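Local coordinates for protein RE68036p (Drosophila melanogaster, PDB 1SQH) that is of unknown function but may act as an acyltransferase, possibly on the amino group of glycine, at residues I9-S14 against F68-R73; W79-S84 against A103-E108; A185-S190 against W225-D230. One frame throughout, in Å; residues are numbered along the deposited sequence.

Contact 1: residues I9-S14 against F68-R73; sequences ILRPLS and FYTHRR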
loop_
_atom_site.group_PDB
_atom_site.type_symbol
_atom_site.label_atom_id
_atom_site.label_comp_id
_atom_site.label_asym_id
_atom_site.label_seq_id
_atom_site.Cartn_x
_atom_site.Cartn_y
_atom_site.Cartn_z
ATOM N N ILE A 9 -9.030 -6.490 -23.397
ATOM C CA ILE A 9 -10.051 -7.182 -22.622
ATOM C C ILE A 9 -10.348 -6.427 -21.313
ATOM O O ILE A 9 -11.372 -6.658 -20.658
ATOM C CB ILE A 9 -9.616 -8.623 -22.313
ATOM C CG1 ILE A 9 -10.765 -9.392 -21.660
ATOM C CG2 ILE A 9 -8.387 -8.613 -21.431
ATOM C CD1 ILE A 9 -10.470 -10.865 -21.498
ATOM N N LEU A 10 -9.447 -5.524 -20.941
ATOM C CA LEU A 10 -9.625 -4.720 -19.743
ATOM C C LEU A 10 -10.260 -3.384 -20.125
ATOM O O LEU A 10 -9.774 -2.691 -21.016
ATOM C CB LEU A 10 -8.276 -4.468 -19.053
ATOM C CG LEU A 10 -7.574 -5.654 -18.379
ATOM C CD1 LEU A 10 -6.250 -5.207 -17.797
ATOM C CD2 LEU A 10 -8.476 -6.232 -17.288
ATOM N N ARG A 11 -11.352 -3.027 -19.459
ATOM C CA ARG A 11 -12.019 -1.764 -19.741
ATOM C C ARG A 11 -11.902 -0.837 -18.547
ATOM O O ARG A 11 -12.265 -1.203 -17.429
ATOM C CB ARG A 11 -13.503 -1.956 -20.047
ATOM C CG ARG A 11 -14.152 -0.637 -20.439
ATOM C CD ARG A 11 -15.668 -0.655 -20.404
ATOM N NE ARG A 11 -16.223 -0.401 -19.074
ATOM C CZ ARG A 11 -16.550 -1.355 -18.212
ATOM N NH1 ARG A 11 -16.368 -2.631 -18.543
ATOM N NH2 ARG A 11 -17.093 -1.040 -17.042
ATOM N N PRO A 12 -11.420 0.389 -18.774
ATOM C CA PRO A 12 -11.259 1.367 -17.696
ATOM C C PRO A 12 -12.570 1.763 -17.029
ATOM O O PRO A 12 -13.514 2.194 -17.693
ATOM C CB PRO A 12 -10.589 2.541 -18.403
ATOM C CG PRO A 12 -11.180 2.477 -19.786
ATOM C CD PRO A 12 -11.111 0.992 -20.085
ATOM N N LEU A 13 -12.632 1.608 -15.711
ATOM C CA LEU A 13 -13.834 1.979 -14.980
ATOM C C LEU A 13 -13.845 3.479 -14.781
ATOM O O LEU A 13 -12.800 4.097 -14.603
ATOM C CB LEU A 13 -13.884 1.287 -13.618
ATOM C CG LEU A 13 -14.354 -0.165 -13.582
ATOM C CD1 LEU A 13 -13.384 -1.022 -14.360
ATOM C CD2 LEU A 13 -14.445 -0.644 -12.137
ATOM N N SER A 14 -15.032 4.063 -14.833
ATOM C CA SER A 14 -15.186 5.497 -14.628
ATOM C C SER A 14 -15.055 5.719 -13.129
ATOM O O SER A 14 -15.008 4.756 -12.363
ATOM C CB SER A 14 -16.571 5.948 -15.091
ATOM O OG SER A 14 -17.582 5.263 -14.371
ATOM N N PHE A 68 -8.323 1.758 -12.577
ATOM C CA PHE A 68 -9.014 0.500 -12.361
ATOM C C PHE A 68 -9.647 -0.017 -13.645
ATOM O O PHE A 68 -10.111 0.770 -14.474
ATOM C CB PHE A 68 -10.073 0.700 -11.274
ATOM C CG PHE A 68 -9.492 1.028 -9.920
ATOM C CD1 PHE A 68 -9.029 0.011 -9.082
ATOM C CD2 PHE A 68 -9.377 2.352 -9.496
ATOM C CE1 PHE A 68 -8.455 0.302 -7.843
ATOM C CE2 PHE A 68 -8.805 2.656 -8.259
ATOM C CZ PHE A 68 -8.344 1.626 -7.430
ATOM N N TYR A 69 -9.654 -1.335 -13.815
ATOM C CA TYR A 69 -10.236 -1.943 -15.011
ATOM C C TYR A 69 -11.055 -3.179 -14.666
ATOM O O TYR A 69 -10.950 -3.715 -13.571
ATOM C CB TYR A 69 -9.145 -2.392 -15.995
ATOM C CG TYR A 69 -8.174 -1.329 -16.440
ATOM C CD1 TYR A 69 -7.112 -0.942 -15.626
ATOM C CD2 TYR A 69 -8.297 -0.734 -17.692
ATOM C CE1 TYR A 69 -6.187 0.015 -16.055
ATOM C CE2 TYR A 69 -7.385 0.224 -18.131
ATOM C CZ TYR A 69 -6.333 0.591 -17.312
ATOM O OH TYR A 69 -5.418 1.521 -17.746
ATOM N N THR A 70 -11.880 -3.631 -15.606
ATOM C CA THR A 70 -12.635 -4.855 -15.398
ATOM C C THR A 70 -12.798 -5.509 -16.750
ATOM O O THR A 70 -12.476 -4.903 -17.766
ATOM C CB THR A 70 -14.031 -4.626 -14.790
ATOM O OG1 THR A 70 -14.578 -5.898 -14.421
ATOM C CG2 THR A 70 -14.968 -3.963 -15.793
ATOM N N HIS A 71 -13.281 -6.749 -16.758
ATOM C CA HIS A 71 -13.486 -7.485 -18.001
ATOM C C HIS A 71 -14.453 -6.684 -18.879
ATOM O O HIS A 71 -15.611 -6.459 -18.510
ATOM C CB HIS A 71 -14.052 -8.872 -17.685
ATOM C CG HIS A 71 -14.033 -9.820 -18.846
ATOM N ND1 HIS A 71 -14.543 -9.493 -20.083
ATOM C CD2 HIS A 71 -13.599 -11.101 -18.943
ATOM C CE1 HIS A 71 -14.426 -10.532 -20.894
ATOM N NE2 HIS A 71 -13.858 -11.520 -20.225
ATOM N N ARG A 72 -13.964 -6.245 -20.036
ATOM C CA ARG A 72 -14.750 -5.442 -20.975
ATOM C C ARG A 72 -16.109 -6.048 -21.339
ATOM O O ARG A 72 -17.036 -5.322 -21.701
ATOM C CB ARG A 72 -13.919 -5.179 -22.240
ATOM C CG ARG A 72 -14.624 -4.397 -23.348
ATOM C CD ARG A 72 -13.604 -3.708 -24.246
ATOM N NE ARG A 72 -13.123 -2.473 -23.630
ATOM C CZ ARG A 72 -11.965 -1.885 -23.911
ATOM N NH1 ARG A 72 -11.146 -2.415 -24.803
ATOM N NH2 ARG A 72 -11.622 -0.759 -23.293
ATOM N N ARG A 73 -16.230 -7.368 -21.229
ATOM C CA ARG A 73 -17.480 -8.044 -21.539
ATOM C C ARG A 73 -18.040 -8.758 -20.313
ATOM O O ARG A 73 -18.680 -9.803 -20.432
ATOM C CB ARG A 73 -17.270 -9.061 -22.661
ATOM C CG ARG A 73 -16.628 -8.486 -23.911
ATOM C CD ARG A 73 -16.707 -9.489 -25.049
ATOM N NE ARG A 73 -16.180 -10.792 -24.649
ATOM C CZ ARG A 73 -14.894 -11.039 -24.440
ATOM N NH1 ARG A 73 -13.997 -10.072 -24.600
ATOM N NH2 ARG A 73 -14.505 -12.250 -24.054
#
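I9 covers one face of the H71 imidazole: its CG1 lies 4.0 Å from the ring centroid, nearly on the ring normal, a CH-pi contact. CG1 stands anti to the backbone N (chi1 -173°), which brings it over the ring; CD1 follows, 3.7 Å from H71 NE2. At the ring's edge, in its plane, R73 N donates a hydrogen bond to H71 ND1, while NE2 is bound by E108. The R72 guanidinium has L10 O over one face, toward the rim, and its NE lies 3.6 Å from R11 CB. R11 turns its guanidinium past T70 CG2, which meets NH1 obliquely, and has H71 O at its edge; its NH2 forms a salt bridge with E17. The Y69 ring lies obliquely against the proline, CE2 being 4.0 Å from P12 CB.

The backbones of strands 10-12 and 68-71 pair antiparallel. R11 and T70 form the hydrogen-bonded pair, with R11 N to T70 O at 2.8 Å and the return bond, T70 N to R11 O, at 3.1 Å. R72 N to I9 O and L13 N to F68 O extend the ladder. P12 suits its non-hydrogen-bonded place opposite Y69, because this outermost strand asks nothing there of the N-H that proline lacks.

Chemically, H71 accepts at ND1, consistent with a proton on NE2 facing E108. The two arginines, R11 NE and R72 NE 5.9 Å apart, would probably repel mildly, a cost that E17 is likely to offset on the R11 side.

Contact 2: residues W79-S84 against A103-E108; sequences WGTYVS and AAELWE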
loop_
_atom_site.group_PDB
_atom_site.type_symbol
_atom_site.label_atom_id
_atom_site.label_comp_id
_atom_site.label_asym_id
_atom_site.label_seq_id
_atom_site.Cartn_x
_atom_site.Cartn_y
_atom_site.Cartn_z
ATOM N N TRP A 79 -18.877 -10.398 -9.583
ATOM C CA TRP A 79 -17.756 -11.053 -8.893
ATOM C C TRP A 79 -16.704 -10.084 -8.357
ATOM O O TRP A 79 -15.675 -10.518 -7.829
ATOM C CB TRP A 79 -17.047 -12.041 -9.834
ATOM C CG TRP A 79 -17.939 -13.055 -10.499
ATOM C CD1 TRP A 79 -18.059 -13.287 -11.840
ATOM C CD2 TRP A 79 -18.796 -14.003 -9.851
ATOM N NE1 TRP A 79 -18.933 -14.321 -12.067
ATOM C CE2 TRP A 79 -19.401 -14.779 -10.865
ATOM C CE3 TRP A 79 -19.111 -14.271 -8.512
ATOM C CZ2 TRP A 79 -20.307 -15.810 -10.579
ATOM C CZ3 TRP A 79 -20.016 -15.300 -8.228
ATOM C CH2 TRP A 79 -20.601 -16.054 -9.260
ATOM N N GLY A 80 -16.959 -8.787 -8.513
ATOM C CA GLY A 80 -16.018 -7.775 -8.058
ATOM C C GLY A 80 -14.683 -7.843 -8.786
ATOM O O GLY A 80 -13.670 -7.343 -8.295
ATOM N N THR A 81 -14.689 -8.449 -9.967
ATOM C CA THR A 81 -13.471 -8.617 -10.760
ATOM C C THR A 81 -12.842 -7.288 -11.179
ATOM O O THR A 81 -13.464 -6.476 -11.868
ATOM C CB THR A 81 -13.755 -9.489 -12.024
ATOM O OG1 THR A 81 -14.309 -10.747 -11.616
ATOM C CG2 THR A 81 -12.478 -9.759 -12.800
ATOM N N TYR A 82 -11.600 -7.065 -10.762
ATOM C CA TYR A 82 -10.933 -5.831 -11.118
ATOM C C TYR A 82 -9.426 -6.002 -11.221
ATOM O O TYR A 82 -8.836 -6.955 -10.706
ATOM C CB TYR A 82 -11.254 -4.739 -10.090
ATOM C CG TYR A 82 -10.262 -4.654 -8.955
ATOM C CD1 TYR A 82 -9.200 -3.751 -8.995
ATOM C CD2 TYR A 82 -10.366 -5.497 -7.852
ATOM C CE1 TYR A 82 -8.266 -3.688 -7.965
ATOM C CE2 TYR A 82 -9.433 -5.440 -6.810
ATOM C CZ TYR A 82 -8.387 -4.532 -6.875
ATOM O OH TYR A 82 -7.476 -4.474 -5.840
ATOM N N VAL A 83 -8.810 -5.058 -11.905
ATOM C CA VAL A 83 -7.374 -5.043 -12.067
ATOM C C VAL A 83 -7.052 -3.570 -12.078
ATOM O O VAL A 83 -7.676 -2.799 -12.819
ATOM C CB VAL A 83 -6.902 -5.681 -13.421
ATOM C CG1 VAL A 83 -5.390 -5.520 -13.573
ATOM C CG2 VAL A 83 -7.277 -7.159 -13.476
ATOM N N SER A 84 -6.106 -3.179 -11.234
ATOM C CA SER A 84 -5.678 -1.789 -11.171
ATOM C C SER A 84 -4.239 -1.697 -11.665
ATOM O O SER A 84 -3.453 -2.644 -11.522
ATOM C CB SER A 84 -5.773 -1.258 -9.740
ATOM O OG SER A 84 -5.093 -2.112 -8.848
ATOM N N ALA A 103 -11.959 -18.635 -10.608
ATOM C CA ALA A 103 -12.073 -17.243 -11.011
ATOM C C ALA A 103 -11.717 -17.084 -12.489
ATOM O O ALA A 103 -10.797 -16.343 -12.846
ATOM C CB ALA A 103 -11.155 -16.380 -10.149
ATOM N N ALA A 104 -12.458 -17.785 -13.343
ATOM C CA ALA A 104 -12.231 -17.745 -14.785
ATOM C C ALA A 104 -12.176 -16.316 -15.343
ATOM O O ALA A 104 -11.220 -15.935 -16.037
ATOM C CB ALA A 104 -13.323 -18.539 -15.490
ATOM N N GLU A 105 -13.201 -15.530 -15.028
ATOM C CA GLU A 105 -13.292 -14.154 -15.498
ATOM C C GLU A 105 -12.010 -13.368 -15.254
ATOM O O GLU A 105 -11.536 -12.653 -16.133
ATOM C CB GLU A 105 -14.466 -13.450 -14.819
ATOM C CG GLU A 105 -14.652 -12.005 -15.238
ATOM C CD GLU A 105 -15.967 -11.437 -14.750
ATOM O OE1 GLU A 105 -17.011 -11.779 -15.348
ATOM O OE2 GLU A 105 -15.960 -10.662 -13.768
ATOM N N LEU A 106 -11.453 -13.508 -14.057
ATOM C CA LEU A 106 -10.227 -12.804 -13.706
ATOM C C LEU A 106 -9.053 -13.226 -14.590
ATOM O O LEU A 106 -8.408 -12.384 -15.214
ATOM C CB LEU A 106 -9.870 -13.053 -12.238
ATOM C CG LEU A 106 -8.474 -12.591 -11.784
ATOM C CD1 LEU A 106 -8.362 -11.082 -11.895
ATOM C CD2 LEU A 106 -8.224 -13.042 -10.351
ATOM N N TRP A 107 -8.780 -14.526 -14.640
ATOM C CA TRP A 107 -7.669 -15.025 -15.431
ATOM C C TRP A 107 -7.850 -14.765 -16.911
ATOM O O TRP A 107 -6.872 -14.671 -17.660
ATOM C CB TRP A 107 -7.455 -16.511 -15.161
ATOM C CG TRP A 107 -6.910 -16.739 -13.794
ATOM C CD1 TRP A 107 -7.546 -17.316 -12.739
ATOM C CD2 TRP A 107 -5.622 -16.330 -13.317
ATOM N NE1 TRP A 107 -6.734 -17.292 -11.624
ATOM C CE2 TRP A 107 -5.548 -16.692 -11.955
ATOM C CE3 TRP A 107 -4.524 -15.688 -13.910
ATOM C CZ2 TRP A 107 -4.408 -16.433 -11.172
ATOM C CZ3 TRP A 107 -3.391 -15.428 -13.130
ATOM C CH2 TRP A 107 -3.347 -15.802 -11.778
ATOM N N GLU A 108 -9.098 -14.646 -17.341
ATOM C CA GLU A 108 -9.356 -14.344 -18.738
ATOM C C GLU A 108 -8.758 -12.950 -18.937
ATOM O O GLU A 108 -8.082 -12.674 -19.934
ATOM C CB GLU A 108 -10.861 -14.332 -18.997
ATOM C CG GLU A 108 -11.255 -14.382 -20.451
ATOM C CD GLU A 108 -12.716 -14.744 -20.616
ATOM O OE1 GLU A 108 -13.114 -15.818 -20.116
ATOM O OE2 GLU A 108 -13.464 -13.958 -21.238
HETATM O O HOH W 1 -17.179 -9.585 -11.770
#
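T81 and E105 meet through a short hydrogen bond, T81 OG1 donating to E105 OE2 at 2.7 Å. The hydroxyl comes to the anti side of that oxygen, 27° out of the carboxylate plane. A water gives OE2 a second donor, lying 2.6 Å from E105 OE2, and itself accepts from W79 N at 2.9 Å and, over a longer distance, from T81 N. Thus one carboxylate oxygen gathers a hydroxyl and, through the water, two backbone N-H groups. The other oxygen lies in the plane of the W79 indole at its edge, E105 OE1 being 4.0 Å from W79 CD1.

Threonine suits its place because its two branches do different work. OG1 stands anti to the carbonyl carbon (chi1 -56°) and faces the carboxylate, while CG2 rests 3.9 Å from L106 CA on the helix. Glutamate has the reach: its chain is extended beyond CG, and its position in the first turn of the helix, just after A103 at the N-cap, would probably favour a negative charge. G80, with phi 63°, lets the chain leave helix 76-79 and run through T81 into strand 82-87. S97 also bonds T81 OG1.

Further along the strand, L106 CD1 makes a loose apolar contact with V83 CG2 at 4.4 Å. L106 also touches F95 of strand 91-96 and F131 of helix 129-141, so helix 104-112 lies against strands 82-87 and 91-96 with helix 129-141 beside it.

Contact 3: residues A185-S190 against W225-D230; sequences AMVHDS and WIFQND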
loop_
_atom_site.group_PDB
_atom_site.type_symbol
_atom_site.label_atom_id
_atom_site.label_comp_id
_atom_site.label_asym_id
_atom_site.label_seq_id
_atom_site.Cartn_x
_atom_site.Cartn_y
_atom_site.Cartn_z
ATOM N N ALA A 185 14.148 12.754 1.216
ATOM C CA ALA A 185 15.412 12.210 0.735
ATOM C C ALA A 185 16.147 11.361 1.786
ATOM O O ALA A 185 16.783 10.351 1.454
ATOM C CB ALA A 185 16.308 13.352 0.230
HETATM N N MSE A 186 16.048 11.757 3.052
HETATM C CA MSE A 186 16.706 11.016 4.119
HETATM C C MSE A 186 16.024 9.664 4.315
HETATM O O MSE A 186 16.695 8.631 4.366
HETATM C CB MSE A 186 16.680 11.822 5.422
HETATM C CG MSE A 186 17.161 13.269 5.267
HETATM SE SE MSE A 186 18.919 13.461 4.426
HETATM C CE MSE A 186 18.375 14.128 2.696
ATOM N N VAL A 187 14.697 9.668 4.424
ATOM C CA VAL A 187 13.955 8.425 4.597
ATOM C C VAL A 187 14.202 7.486 3.411
ATOM O O VAL A 187 14.287 6.268 3.579
ATOM C CB VAL A 187 12.414 8.688 4.766
ATOM C CG1 VAL A 187 11.957 9.743 3.822
ATOM C CG2 VAL A 187 11.619 7.410 4.512
ATOM N N HIS A 188 14.343 8.059 2.222
ATOM C CA HIS A 188 14.574 7.264 1.024
ATOM C C HIS A 188 15.994 6.688 0.985
ATOM O O HIS A 188 16.218 5.602 0.441
ATOM C CB HIS A 188 14.315 8.114 -0.227
ATOM C CG HIS A 188 14.253 7.318 -1.493
ATOM N ND1 HIS A 188 15.377 6.829 -2.126
ATOM C CD2 HIS A 188 13.197 6.895 -2.229
ATOM C CE1 HIS A 188 15.016 6.143 -3.196
ATOM N NE2 HIS A 188 13.697 6.168 -3.282
ATOM N N ASP A 189 16.946 7.409 1.573
ATOM C CA ASP A 189 18.336 6.956 1.591
ATOM C C ASP A 189 18.565 5.734 2.468
ATOM O O ASP A 189 19.535 5.002 2.267
ATOM C CB ASP A 189 19.273 8.064 2.073
ATOM C CG ASP A 189 20.725 7.608 2.126
ATOM O OD1 ASP A 189 21.263 7.213 1.066
ATOM O OD2 ASP A 189 21.332 7.636 3.222
ATOM N N SER A 190 17.689 5.516 3.441
ATOM C CA SER A 190 17.851 4.378 4.335
ATOM C C SER A 190 17.180 3.111 3.813
ATOM O O SER A 190 17.095 2.106 4.519
ATOM C CB SER A 190 17.330 4.727 5.732
ATOM O OG SER A 190 15.975 5.126 5.691
ATOM N N TRP A 225 11.110 7.589 11.645
ATOM C CA TRP A 225 9.903 8.087 10.991
ATOM C C TRP A 225 8.887 6.990 10.661
ATOM O O TRP A 225 9.208 5.801 10.661
ATOM C CB TRP A 225 10.302 8.833 9.711
ATOM C CG TRP A 225 11.208 8.016 8.841
ATOM C CD1 TRP A 225 10.839 7.031 7.971
ATOM C CD2 TRP A 225 12.640 8.020 8.858
ATOM N NE1 TRP A 225 11.953 6.413 7.450
ATOM C CE2 TRP A 225 13.071 6.999 7.979
ATOM C CE3 TRP A 225 13.601 8.781 9.536
ATOM C CZ2 TRP A 225 14.427 6.720 7.763
ATOM C CZ3 TRP A 225 14.951 8.503 9.323
ATOM C CH2 TRP A 225 15.348 7.479 8.442
ATOM N N ILE A 226 7.659 7.409 10.375
ATOM C CA ILE A 226 6.583 6.491 10.041
ATOM C C ILE A 226 5.643 7.241 9.089
ATOM O O ILE A 226 5.437 8.447 9.228
ATOM C CB ILE A 226 5.852 6.028 11.339
ATOM C CG1 ILE A 226 5.098 4.716 11.099
ATOM C CG2 ILE A 226 4.896 7.110 11.823
ATOM C CD1 ILE A 226 3.783 4.895 10.420
ATOM N N PHE A 227 5.097 6.530 8.109
ATOM C CA PHE A 227 4.204 7.139 7.120
ATOM C C PHE A 227 2.820 6.520 7.137
ATOM O O PHE A 227 2.616 5.450 7.718
ATOM C CB PHE A 227 4.715 6.899 5.697
ATOM C CG PHE A 227 5.819 7.797 5.268
ATOM C CD1 PHE A 227 7.137 7.529 5.629
ATOM C CD2 PHE A 227 5.547 8.887 4.438
ATOM C CE1 PHE A 227 8.176 8.334 5.165
ATOM C CE2 PHE A 227 6.575 9.704 3.966
ATOM C CZ PHE A 227 7.893 9.428 4.326
ATOM N N GLN A 228 1.874 7.197 6.485
ATOM C CA GLN A 228 0.544 6.631 6.312
ATOM C C GLN A 228 0.799 5.976 4.954
ATOM O O GLN A 228 1.525 6.543 4.143
ATOM C CB GLN A 228 -0.529 7.709 6.159
ATOM C CG GLN A 228 -1.932 7.107 6.026
ATOM C CD GLN A 228 -3.034 8.140 6.141
ATOM O OE1 GLN A 228 -4.181 7.806 6.451
ATOM N NE2 GLN A 228 -2.700 9.394 5.885
ATOM N N ASN A 229 0.227 4.808 4.685
ATOM C CA ASN A 229 0.513 4.152 3.408
ATOM C C ASN A 229 -0.604 4.171 2.371
ATOM O O ASN A 229 -1.605 4.875 2.532
ATOM C CB ASN A 229 0.977 2.709 3.661
ATOM C CG ASN A 229 -0.137 1.804 4.127
ATOM O OD1 ASN A 229 -1.276 2.233 4.317
ATOM N ND2 ASN A 229 0.183 0.529 4.306
ATOM N N ASP A 230 -0.432 3.399 1.298
ATOM C CA ASP A 230 -1.428 3.369 0.237
ATOM C C ASP A 230 -2.673 2.540 0.566
ATOM O O ASP A 230 -3.488 2.237 -0.311
ATOM C CB ASP A 230 -0.793 2.924 -1.095
ATOM C CG ASP A 230 0.128 1.707 -0.951
ATOM O OD1 ASP A 230 0.413 1.267 0.186
ATOM O OD2 ASP A 230 0.581 1.194 -2.001
#
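Helix 184-189 packs against strand 222-228 in a region whose order, strand 174-177, two helices and then three antiparallel strands, matches the first half of the acetyltransferase (GNAT) fold, and here V187 and S190 meet W225. The axes of segments 185-189 and 225-228 stand 101° apart.

V187 lies over one face of the indole, CB being 3.8 Å from the centroid of the W225 five-membered ring in a CH-pi contact. Its CG2, anti to the backbone N, reaches just past the rim above the plane, a tight 3.1 Å from W225 NE1. That nitrogen is buried without a polar partner. S190 approaches differently: OG lies in the ring plane at the edge, 3.0 Å from W225 CZ2, and is held there by its hydrogen bond to V187 O. A small hydroxyl serves because it fits this rim while satisfying a carbonyl near the helix end. Valine's branch lets CB lie over the indole while CG2 also meets F227 tip to tip, 3.6 Å from CE1 of F227. An alanine in place of W225 would probably open a gap beneath V187 and leave S190 without its aromatic edge.

Beyond them, L202 of helix 199-208 touches V187 and L205 touches F227, while Q238 of strand 234-239 flanks both S190 and W225. Helices 184-189 and 199-208 thus pack together against the same antiparallel sheet.

From the N terminus, contact 1 closes a mostly helical loop of 53 residues by bringing strand 67-71 beside strand 10-12, the edge of the large mixed sheet. Contact 2 then opens and closes a shorter, strand-rich loop, laying helix 104-112 on the same sheet. The two follow in series yet touch, as strands 67-71 and 82-87 are neighbours: Y69 N reaches V83 O, and F68 packs on S84. Contact 3 comes last, on the opposite side of the chain's centre, its centre about 33 Å from those of the other two, and joins helix 184-189 to the separate four-stranded sheet. None of the three loops nests or crosses.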